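Alpha-L-rhamnosidase (Streptomyces avermitilis, PDB 3W5M) hydrolyses terminal non-reducing alpha-L-rhamnose residues from alpha-L-rhamnosides such as citrus flavonoids and gum arabic, and binds L-rhamnose through a calcium-dependent carbohydrate-binding module. Local coordinates at residues M655-L665 against V702-Y710; R713-H724 against M774-Y785. All coordinates share one frame; numbering follows the deposited sequence.

Contact 1 (M655-L665 against V702-Y710); sequences MESARFLTKWL and VPWALYQAY
Leu706 enters helix 658-665 as a knob into the hole formed by Ala658, Leu661, Thr662 and Leu665, and this is the tight part of the contact. Its two methyls divide the work: CD1 rests 3.9 Å from Leu661 CB and also meets Leu665 CD1, while CD2 faces Ser657 O and Leu661 CD1. One turn before Leu706, on helix 702-710, the ring of Pro703 meets both methyls of Leu665, CD2 lying 3.7 Å from Pro703 CD.

At the other end Tyr710 lies with one face over Ala658, whose CB is 4.1 Å from the ring centroid in a CH-pi contact; Ala709 CB backs the opposite face, and Leu706 CD2 fills an edge. With CG turned beside its own backbone N (chi1 -56°), the ring reaches the loop ahead of helix 658-665, where its OH accepts a nearly straight bond from Ser657 N (2.8 Å, 174°). Replacing this tyrosine by an alanine would remove ring and hydroxyl together, and is likely to leave the Ser657 N-H without its acceptor and to open a gap beside Ala658. The same loop is tied down locally: Glu656 OE2 caps Arg659 N, and Glu656 OE1 receives both NE and NH2 of Arg659 in a salt bridge.

Packing slackens around Val702, whose CG2 stays 4.4 Å from Trp664 CZ3. The indole is held by a bond from NE1 to Ala682 O, and its side chain lies about 8 Å from that of the rhamnose-binding Asp643. On another flank, partly exposed Thr662 turns its hydroxyl back to Ala658 O rather than across the interface. Near-antiparallel helices (156°, axes 10.6 Å apart) joined by such apolar interdigitation are typical of the (alpha/alpha)6-barrel that forms the catalytic domain.

Contact 2 (R713-H724 against M774-Y785); sequences RQVLADALPSVH and MATELGKDAAPY
At the edge of the His724 imidazole, near its plane, sits Tyr785 OH, the two side chains crossing at about a right angle. The hydroxyl shares a hydrogen bond with ND1 of His724 (3.1 Å), either partner being a possible donor, while Ala775 CB touches another part of the phenol edge. The guanidinium of Arg713 is used differently. Leu778 CD2 sits over one face, and Glu777 O comes to the edge, 24° out of plane, to accept from NH2 on an in-plane lone pair (3.1 Å).

Between these polar ends run aliphatic chains. A first torsion of -167° swings CG of Leu720 away from the backbone N, and this sends CD1 to Met774 CB (4.0 Å), while CD2 touches Leu778 CD1 and lies 3.7 Å from Lys780 CD. Leu716 lays CD2 against Met774 CG, and Leu778 CD1 settles 3.8 Å from Ala717 CA.

Helix 756-777 ends in a Schellman motif at Gly779, and the carbonyl that Arg713 takes belongs to its last turn. The arginine's positive charge is likely to be favourable at this C-terminal end, whereas the carboxylate of Glu777 turns instead to Tyr707. Aliphatic packing thus fills the middle of the contact, while hydrogen bonds are made toward its more exposed ends.

How the contacts relate
Both contacts belong to the 6-hairpin glycosidase domain and illustrate how burial shapes chemistry. Contact 1 is a core interface: eleven of its twelve touching residues are buried, against five of twelve in contact 2, and a single phenol-to-backbone bond accompanies its close apolar packing. Contact 2 is partly exposed and away from the annotated sites, with charged and imidazole groups framing its aliphatic seam. They engage different pairs of segments, yet helices 698-710 and 713-732 are consecutive and pack together: Pro703 meets Ala719, and Tyr707 meets Leu716. Tyr707 OH also probably bonds Glu777 OE1 (2.5 Å), linking the two contacts directly.

Contact 1 (M655-L665 against V702-Y710)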
loop_
_atom_site.group_PDB
_atom_site.type_symbol
_atom_site.label_atom_id
_atom_site.label_comp_id
_atom_site.label_asym_id
_atom_site.label_seq_id
_atom_site.Cartn_x
_atom_site.Cartn_y
_atom_site.Cartn_z
ATOM N N MET A 655 1.447 -13.109 6.434
ATOM C CA MET A 655 2.034 -13.136 5.078
ATOM C C MET A 655 3.543 -13.063 5.207
ATOM O O MET A 655 4.065 -12.571 6.221
ATOM C CB MET A 655 1.594 -11.929 4.262
ATOM C CG MET A 655 0.111 -11.854 4.003
ATOM S SD MET A 655 -0.387 -10.372 3.099
ATOM C CE MET A 655 0.182 -10.703 1.417
ATOM N N GLU A 656 4.240 -13.578 4.205
ATOM C CA GLU A 656 5.674 -13.340 4.111
ATOM C C GLU A 656 5.856 -11.828 3.927
ATOM O O GLU A 656 5.553 -11.270 2.881
ATOM C CB GLU A 656 6.314 -14.142 2.979
ATOM C CG GLU A 656 7.836 -13.926 2.894
ATOM C CD GLU A 656 8.241 -12.820 1.923
ATOM O OE1 GLU A 656 7.971 -12.963 0.709
ATOM O OE2 GLU A 656 8.849 -11.791 2.352
ATOM N N SER A 657 6.310 -11.164 4.987
ATOM C CA SER A 657 6.358 -9.709 5.034
ATOM C C SER A 657 7.790 -9.186 5.013
ATOM O O SER A 657 8.003 -7.971 5.039
ATOM C CB SER A 657 5.614 -9.186 6.292
ATOM O OG SER A 657 4.229 -9.525 6.217
ATOM N N ALA A 658 8.775 -10.090 4.882
ATOM C CA ALA A 658 10.179 -9.666 4.903
ATOM C C ALA A 658 10.567 -8.767 3.742
ATOM O O ALA A 658 11.132 -7.706 3.945
ATOM C CB ALA A 658 11.103 -10.871 4.970
ATOM N N ARG A 659 10.303 -9.181 2.503
ATOM C CA ARG A 659 10.697 -8.333 1.398
ATOM C C ARG A 659 9.909 -7.003 1.456
ATOM O O ARG A 659 10.467 -5.930 1.176
ATOM C CB ARG A 659 10.414 -9.031 0.068
ATOM C CG ARG A 659 11.314 -10.245 -0.229
ATOM C CD ARG A 659 10.861 -10.885 -1.554
ATOM N NE ARG A 659 9.528 -11.466 -1.375
ATOM C CZ ARG A 659 8.588 -11.522 -2.332
ATOM N NH1 ARG A 659 8.818 -11.048 -3.548
ATOM N NH2 ARG A 659 7.395 -12.045 -2.046
ATOM N N PHE A 660 8.617 -7.081 1.810
ATOM C CA PHE A 660 7.744 -5.896 1.769
ATOM C C PHE A 660 8.199 -4.858 2.794
ATOM O O PHE A 660 8.358 -3.686 2.463
ATOM C CB PHE A 660 6.272 -6.270 2.034
ATOM C CG PHE A 660 5.285 -5.174 1.665
ATOM C CD1 PHE A 660 5.015 -4.864 0.309
ATOM C CD2 PHE A 660 4.629 -4.457 2.658
ATOM C CE1 PHE A 660 4.101 -3.861 -0.028
ATOM C CE2 PHE A 660 3.719 -3.450 2.334
ATOM C CZ PHE A 660 3.452 -3.157 0.984
ATOM N N LEU A 661 8.415 -5.302 4.026
ATOM C CA LEU A 661 8.832 -4.360 5.077
ATOM C C LEU A 661 10.308 -3.993 5.021
ATOM O O LEU A 661 10.660 -2.895 5.412
ATOM C CB LEU A 661 8.388 -4.827 6.480
ATOM C CG LEU A 661 6.866 -4.963 6.510
ATOM C CD1 LEU A 661 6.507 -5.615 7.836
ATOM C CD2 LEU A 661 6.140 -3.628 6.307
ATOM N N THR A 662 11.160 -4.887 4.515
ATOM C CA THR A 662 12.549 -4.509 4.150
ATOM C C THR A 662 12.566 -3.321 3.210
ATOM O O THR A 662 13.275 -2.346 3.440
ATOM C CB THR A 662 13.362 -5.693 3.555
ATOM O OG1 THR A 662 13.432 -6.743 4.522
ATOM C CG2 THR A 662 14.793 -5.265 3.181
ATOM N N LYS A 663 11.779 -3.402 2.136
ATOM C CA LYS A 663 11.642 -2.317 1.195
ATOM C C LYS A 663 11.133 -1.054 1.905
ATOM O O LYS A 663 11.686 0.037 1.715
ATOM C CB LYS A 663 10.663 -2.718 0.068
ATOM C CG LYS A 663 10.478 -1.657 -0.994
ATOM C CD LYS A 663 9.324 -0.754 -0.637
ATOM C CE LYS A 663 9.009 0.203 -1.761
ATOM N NZ LYS A 663 7.934 1.111 -1.323
ATOM N N TRP A 664 10.096 -1.195 2.714
ATOM C CA TRP A 664 9.519 -0.018 3.372
ATOM C C TRP A 664 10.540 0.640 4.336
ATOM O O TRP A 664 10.589 1.860 4.447
ATOM C CB TRP A 664 8.223 -0.324 4.112
ATOM C CG TRP A 664 7.662 0.917 4.773
ATOM C CD1 TRP A 664 7.072 1.983 4.157
ATOM C CD2 TRP A 664 7.711 1.234 6.171
ATOM N NE1 TRP A 664 6.722 2.934 5.095
ATOM C CE2 TRP A 664 7.089 2.492 6.336
ATOM C CE3 TRP A 664 8.207 0.571 7.291
ATOM C CZ2 TRP A 664 6.966 3.114 7.585
ATOM C CZ3 TRP A 664 8.059 1.179 8.555
ATOM C CH2 TRP A 664 7.473 2.458 8.673
ATOM N N LEU A 665 11.327 -0.163 5.020
ATOM C CA LEU A 665 12.332 0.433 5.942
ATOM C C LEU A 665 13.397 1.215 5.191
ATOM O O LEU A 665 13.959 2.175 5.724
ATOM C CB LEU A 665 12.972 -0.646 6.812
ATOM C CG LEU A 665 12.058 -1.239 7.880
ATOM C CD1 LEU A 665 12.654 -2.574 8.351
ATOM C CD2 LEU A 665 11.888 -0.243 9.016
ATOM N N VAL A 702 9.988 -2.251 13.895
ATOM C CA VAL A 702 9.714 -3.048 12.688
ATOM C C VAL A 702 10.937 -3.942 12.294
ATOM O O VAL A 702 10.757 -5.131 11.993
ATOM C CB VAL A 702 9.164 -2.164 11.552
ATOM C CG1 VAL A 702 8.951 -3.007 10.319
ATOM C CG2 VAL A 702 7.789 -1.573 11.945
ATOM N N PRO A 703 12.175 -3.398 12.319
ATOM C CA PRO A 703 13.312 -4.312 12.150
ATOM C C PRO A 703 13.328 -5.408 13.203
ATOM O O PRO A 703 13.617 -6.574 12.907
ATOM C CB PRO A 703 14.527 -3.390 12.272
ATOM C CG PRO A 703 14.021 -2.066 11.809
ATOM C CD PRO A 703 12.600 -1.989 12.256
ATOM N N TRP A 704 13.000 -5.061 14.457
ATOM C CA TRP A 704 13.000 -6.087 15.484
ATOM C C TRP A 704 11.932 -7.140 15.247
ATOM O O TRP A 704 12.179 -8.337 15.416
ATOM C CB TRP A 704 12.833 -5.473 16.892
ATOM C CG TRP A 704 13.043 -6.493 17.959
ATOM C CD1 TRP A 704 12.098 -7.026 18.789
ATOM C CD2 TRP A 704 14.286 -7.134 18.294
ATOM N NE1 TRP A 704 12.678 -7.953 19.640
ATOM C CE2 TRP A 704 14.015 -8.043 19.360
ATOM C CE3 TRP A 704 15.604 -7.027 17.803
ATOM C CZ2 TRP A 704 15.009 -8.850 19.936
ATOM C CZ3 TRP A 704 16.606 -7.832 18.385
ATOM C CH2 TRP A 704 16.293 -8.727 19.446
ATOM N N ALA A 705 10.743 -6.699 14.850
ATOM C CA ALA A 705 9.683 -7.641 14.528
ATOM C C ALA A 705 10.099 -8.593 13.380
ATOM O O ALA A 705 9.843 -9.793 13.460
ATOM C CB ALA A 705 8.374 -6.891 14.222
ATOM N N LEU A 706 10.770 -8.076 12.350
ATOM C CA LEU A 706 11.248 -8.935 11.237
ATOM C C LEU A 706 12.327 -9.882 11.741
ATOM O O LEU A 706 12.346 -11.045 11.411
ATOM C CB LEU A 706 11.780 -8.125 10.063
ATOM C CG LEU A 706 10.837 -7.179 9.298
ATOM C CD1 LEU A 706 11.530 -6.363 8.213
ATOM C CD2 LEU A 706 9.657 -7.950 8.673
ATOM N N TYR A 707 13.188 -9.390 12.609
ATOM C CA TYR A 707 14.197 -10.267 13.174
ATOM C C TYR A 707 13.592 -11.431 13.990
ATOM O O TYR A 707 13.988 -12.597 13.819
ATOM C CB TYR A 707 15.215 -9.466 13.979
ATOM C CG TYR A 707 16.256 -10.364 14.564
ATOM C CD1 TYR A 707 17.198 -10.984 13.723
ATOM C CD2 TYR A 707 16.303 -10.630 15.930
ATOM C CE1 TYR A 707 18.169 -11.825 14.239
ATOM C CE2 TYR A 707 17.283 -11.467 16.455
ATOM C CZ TYR A 707 18.201 -12.060 15.594
ATOM O OH TYR A 707 19.187 -12.910 16.065
ATOM N N GLN A 708 12.637 -11.132 14.865
ATOM C CA GLN A 708 11.918 -12.159 15.604
ATOM C C GLN A 708 11.224 -13.201 14.698
ATOM O O GLN A 708 11.312 -14.418 14.944
ATOM C CB GLN A 708 10.905 -11.512 16.553
ATOM C CG GLN A 708 11.606 -10.829 17.709
ATOM C CD GLN A 708 12.336 -11.847 18.573
ATOM O OE1 GLN A 708 11.734 -12.819 19.042
ATOM N NE2 GLN A 708 13.635 -11.655 18.750
ATOM N N ALA A 709 10.555 -12.736 13.641
ATOM C CA ALA A 709 9.811 -13.658 12.776
ATOM C C ALA A 709 10.696 -14.450 11.840
ATOM O O ALA A 709 10.426 -15.645 11.577
ATOM C CB ALA A 709 8.738 -12.914 11.971
ATOM N N TYR A 710 11.736 -13.807 11.325
ATOM C CA TYR A 710 12.507 -14.399 10.218
ATOM C C TYR A 710 13.952 -14.708 10.608
ATOM O O TYR A 710 14.623 -15.478 9.926
ATOM C CB TYR A 710 12.462 -13.543 8.939
ATOM C CG TYR A 710 11.049 -13.292 8.494
ATOM C CD1 TYR A 710 10.266 -14.333 7.988
ATOM C CD2 TYR A 710 10.486 -12.017 8.586
ATOM C CE1 TYR A 710 8.950 -14.107 7.593
ATOM C CE2 TYR A 710 9.173 -11.783 8.200
ATOM C CZ TYR A 710 8.406 -12.827 7.695
ATOM O OH TYR A 710 7.073 -12.583 7.332
#

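Contact 2 (R713-H724 against M774-Y785)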
loop_
_atom_site.group_PDB
_atom_site.type_symbol
_atom_site.label_atom_id
_atom_site.label_comp_id
_atom_site.label_asym_id
_atom_site.label_seq_id
_atom_site.Cartn_x
_atom_site.Cartn_y
_atom_site.Cartn_z
ATOM N N ARG A 713 19.184 -11.203 10.112
ATOM C CA ARG A 713 20.219 -10.358 10.734
ATOM C C ARG A 713 20.546 -9.154 9.876
ATOM O O ARG A 713 20.920 -8.128 10.390
ATOM C CB ARG A 713 21.522 -11.147 11.075
ATOM C CG ARG A 713 21.286 -12.269 12.094
ATOM C CD ARG A 713 22.503 -13.167 12.316
ATOM N NE ARG A 713 23.434 -12.627 13.314
ATOM C CZ ARG A 713 24.580 -12.010 13.020
ATOM N NH1 ARG A 713 24.940 -11.833 11.762
ATOM N NH2 ARG A 713 25.363 -11.557 13.983
ATOM N N GLN A 714 20.387 -9.258 8.559
ATOM C CA GLN A 714 20.714 -8.135 7.700
ATOM C C GLN A 714 19.798 -6.928 7.941
ATOM O O GLN A 714 20.241 -5.780 7.855
ATOM C CB GLN A 714 20.673 -8.547 6.231
ATOM C CG GLN A 714 21.003 -7.436 5.264
ATOM C CD GLN A 714 21.110 -7.967 3.845
ATOM O OE1 GLN A 714 22.136 -8.537 3.474
ATOM N NE2 GLN A 714 20.049 -7.797 3.046
ATOM N N VAL A 715 18.538 -7.203 8.254
ATOM C CA VAL A 715 17.579 -6.141 8.548
ATOM C C VAL A 715 18.055 -5.339 9.778
ATOM O O VAL A 715 17.932 -4.124 9.795
ATOM C CB VAL A 715 16.174 -6.724 8.780
ATOM C CG1 VAL A 715 15.257 -5.695 9.389
ATOM C CG2 VAL A 715 15.584 -7.165 7.439
ATOM N N LEU A 716 18.603 -6.030 10.773
ATOM C CA LEU A 716 19.119 -5.329 11.960
ATOM C C LEU A 716 20.367 -4.524 11.648
ATOM O O LEU A 716 20.480 -3.355 12.035
ATOM C CB LEU A 716 19.410 -6.309 13.095
ATOM C CG LEU A 716 18.273 -7.150 13.664
ATOM C CD1 LEU A 716 18.839 -7.939 14.832
ATOM C CD2 LEU A 716 17.082 -6.286 14.102
ATOM N N ALA A 717 21.315 -5.137 10.937
ATOM C CA ALA A 717 22.531 -4.414 10.570
ATOM C C ALA A 717 22.223 -3.123 9.782
ATOM O O ALA A 717 22.831 -2.088 10.008
ATOM C CB ALA A 717 23.503 -5.333 9.834
ATOM N N ASP A 718 21.240 -3.171 8.888
ATOM C CA ASP A 718 20.931 -2.029 8.054
ATOM C C ASP A 718 20.158 -0.940 8.809
ATOM O O ASP A 718 20.171 0.209 8.392
ATOM C CB ASP A 718 20.110 -2.486 6.824
ATOM C CG ASP A 718 20.952 -3.246 5.801
ATOM O OD1 ASP A 718 22.206 -3.194 5.844
ATOM O OD2 ASP A 718 20.350 -3.904 4.921
ATOM N N ALA A 719 19.507 -1.314 9.916
ATOM C CA ALA A 719 18.644 -0.414 10.700
ATOM C C ALA A 719 19.443 0.236 11.826
ATOM O O ALA A 719 19.178 1.372 12.196
ATOM C CB ALA A 719 17.468 -1.186 11.294
ATOM N N LEU A 720 20.453 -0.461 12.338
ATOM C CA LEU A 720 21.069 0.006 13.601
ATOM C C LEU A 720 21.626 1.451 13.593
ATOM O O LEU A 720 21.337 2.187 14.524
ATOM C CB LEU A 720 22.033 -1.046 14.221
ATOM C CG LEU A 720 22.474 -0.778 15.669
ATOM C CD1 LEU A 720 21.295 -0.685 16.635
ATOM C CD2 LEU A 720 23.481 -1.834 16.122
ATOM N N PRO A 721 22.349 1.894 12.531
ATOM C CA PRO A 721 22.795 3.309 12.492
ATOM C C PRO A 721 21.665 4.356 12.522
ATOM O O PRO A 721 21.797 5.397 13.182
ATOM C CB PRO A 721 23.589 3.394 11.178
ATOM C CG PRO A 721 24.011 1.971 10.916
ATOM C CD PRO A 721 22.864 1.133 11.370
ATOM N N SER A 722 20.557 4.095 11.821
ATOM C CA SER A 722 19.378 4.997 11.880
ATOM C C SER A 722 18.750 4.990 13.281
ATOM O O SER A 722 18.251 6.013 13.733
ATOM C CB SER A 722 18.317 4.632 10.822
ATOM O OG SER A 722 17.709 3.388 11.120
ATOM N N VAL A 723 18.815 3.839 13.956
ATOM C CA VAL A 723 18.296 3.670 15.319
ATOM C C VAL A 723 19.151 4.524 16.284
ATOM O O VAL A 723 18.601 5.262 17.096
ATOM C CB VAL A 723 18.269 2.182 15.733
ATOM C CG1 VAL A 723 18.048 2.004 17.242
ATOM C CG2 VAL A 723 17.170 1.441 14.967
ATOM N N HIS A 724 20.479 4.432 16.155
ATOM C CA HIS A 724 21.408 5.298 16.918
ATOM C C HIS A 724 21.049 6.767 16.735
ATOM O O HIS A 724 20.965 7.516 17.722
ATOM C CB HIS A 724 22.887 5.038 16.540
ATOM C CG HIS A 724 23.877 5.797 17.381
ATOM N ND1 HIS A 724 24.471 5.258 18.505
ATOM C CD2 HIS A 724 24.361 7.059 17.273
ATOM C CE1 HIS A 724 25.285 6.151 19.050
ATOM N NE2 HIS A 724 25.236 7.255 18.322
ATOM N N MET A 774 19.484 -5.418 19.680
ATOM C CA MET A 774 20.050 -5.468 18.314
ATOM C C MET A 774 21.576 -5.534 18.343
ATOM O O MET A 774 22.180 -6.364 17.644
ATOM C CB MET A 774 19.639 -4.241 17.494
ATOM C CG MET A 774 18.151 -4.184 17.183
ATOM S SD MET A 774 17.783 -2.753 16.152
ATOM C CE MET A 774 15.997 -2.860 16.062
ATOM N N ALA A 775 22.195 -4.644 19.130
ATOM C CA ALA A 775 23.655 -4.595 19.249
ATOM C C ALA A 775 24.143 -5.970 19.664
ATOM O O ALA A 775 25.135 -6.486 19.114
ATOM C CB ALA A 775 24.078 -3.535 20.271
ATOM N N THR A 776 23.434 -6.557 20.629
ATOM C CA THR A 776 23.745 -7.877 21.174
ATOM C C THR A 776 23.656 -8.968 20.091
ATOM O O THR A 776 24.598 -9.731 19.907
ATOM C CB THR A 776 22.847 -8.199 22.393
ATOM O OG1 THR A 776 23.123 -7.251 23.435
ATOM C CG2 THR A 776 23.088 -9.590 22.934
ATOM N N GLU A 777 22.546 -9.028 19.364
ATOM C CA GLU A 777 22.433 -10.009 18.278
ATOM C C GLU A 777 23.513 -9.876 17.216
ATOM O O GLU A 777 23.937 -10.869 16.630
ATOM C CB GLU A 777 21.045 -9.961 17.635
ATOM C CG GLU A 777 19.909 -10.299 18.609
ATOM C CD GLU A 777 19.991 -11.709 19.194
ATOM O OE1 GLU A 777 20.094 -12.687 18.426
ATOM O OE2 GLU A 777 19.946 -11.852 20.432
ATOM N N LEU A 778 23.957 -8.654 16.960
ATOM C CA LEU A 778 24.975 -8.402 15.936
ATOM C C LEU A 778 26.410 -8.527 16.458
ATOM O O LEU A 778 27.344 -8.248 15.713
ATOM C CB LEU A 778 24.793 -7.011 15.332
ATOM C CG LEU A 778 23.494 -6.771 14.551
ATOM C CD1 LEU A 778 23.345 -5.296 14.212
ATOM C CD2 LEU A 778 23.517 -7.597 13.287
ATOM N N GLY A 779 26.575 -8.916 17.728
ATOM C CA GLY A 779 27.904 -9.001 18.365
ATOM C C GLY A 779 28.591 -7.656 18.494
ATOM O O GLY A 779 29.807 -7.580 18.520
ATOM N N LYS A 780 27.812 -6.582 18.564
ATOM C CA LYS A 780 28.351 -5.245 18.756
ATOM C C LYS A 780 28.335 -4.920 20.252
ATOM O O LYS A 780 27.802 -5.691 21.050
ATOM C CB LYS A 780 27.533 -4.217 17.974
ATOM C CG LYS A 780 27.734 -4.265 16.467
ATOM C CD LYS A 780 26.967 -3.142 15.790
ATOM C CE LYS A 780 27.292 -3.067 14.304
ATOM N NZ LYS A 780 28.406 -2.125 13.993
ATOM N N ASP A 781 28.913 -3.779 20.617
ATOM C CA ASP A 781 28.962 -3.348 22.019
ATOM C C ASP A 781 27.621 -2.747 22.488
ATOM O O ASP A 781 27.254 -1.643 22.088
ATOM C CB ASP A 781 30.099 -2.343 22.227
ATOM C CG ASP A 781 30.212 -1.871 23.678
ATOM O OD1 ASP A 781 29.778 -2.615 24.594
ATOM O OD2 ASP A 781 30.736 -0.750 23.895
ATOM N N ALA A 782 26.929 -3.462 23.368
ATOM C CA ALA A 782 25.570 -3.091 23.766
ATOM C C ALA A 782 25.538 -2.178 24.987
ATOM O O ALA A 782 24.496 -1.593 25.273
ATOM C CB ALA A 782 24.733 -4.333 24.026
ATOM N N ALA A 783 26.668 -2.048 25.686
ATOM C CA ALA A 783 26.707 -1.338 26.982
ATOM C C ALA A 783 26.169 0.093 26.949
ATOM O O ALA A 783 25.376 0.445 27.830
ATOM C CB ALA A 783 28.095 -1.416 27.645
ATOM N N PRO A 784 26.543 0.906 25.932
ATOM C CA PRO A 784 25.956 2.249 25.838
ATOM C C PRO A 784 24.424 2.261 25.796
ATOM O O PRO A 784 23.802 3.096 26.451
ATOM C CB PRO A 784 26.522 2.791 24.524
ATOM C CG PRO A 784 27.819 2.089 24.357
ATOM C CD PRO A 784 27.609 0.714 24.922
ATOM N N TYR A 785 23.819 1.352 25.023
ATOM C CA TYR A 785 22.367 1.273 24.933
ATOM C C TYR A 785 21.715 0.705 26.184
ATOM O O TYR A 785 20.639 1.145 26.593
ATOM C CB TYR A 785 21.963 0.406 23.741
ATOM C CG TYR A 785 22.489 0.887 22.415
ATOM C CD1 TYR A 785 22.335 2.219 22.020
ATOM C CD2 TYR A 785 23.108 -0.000 21.527
ATOM C CE1 TYR A 785 22.799 2.669 20.788
ATOM C CE2 TYR A 785 23.572 0.436 20.286
ATOM C CZ TYR A 785 23.413 1.770 19.921
ATOM O OH TYR A 785 23.875 2.205 18.695
#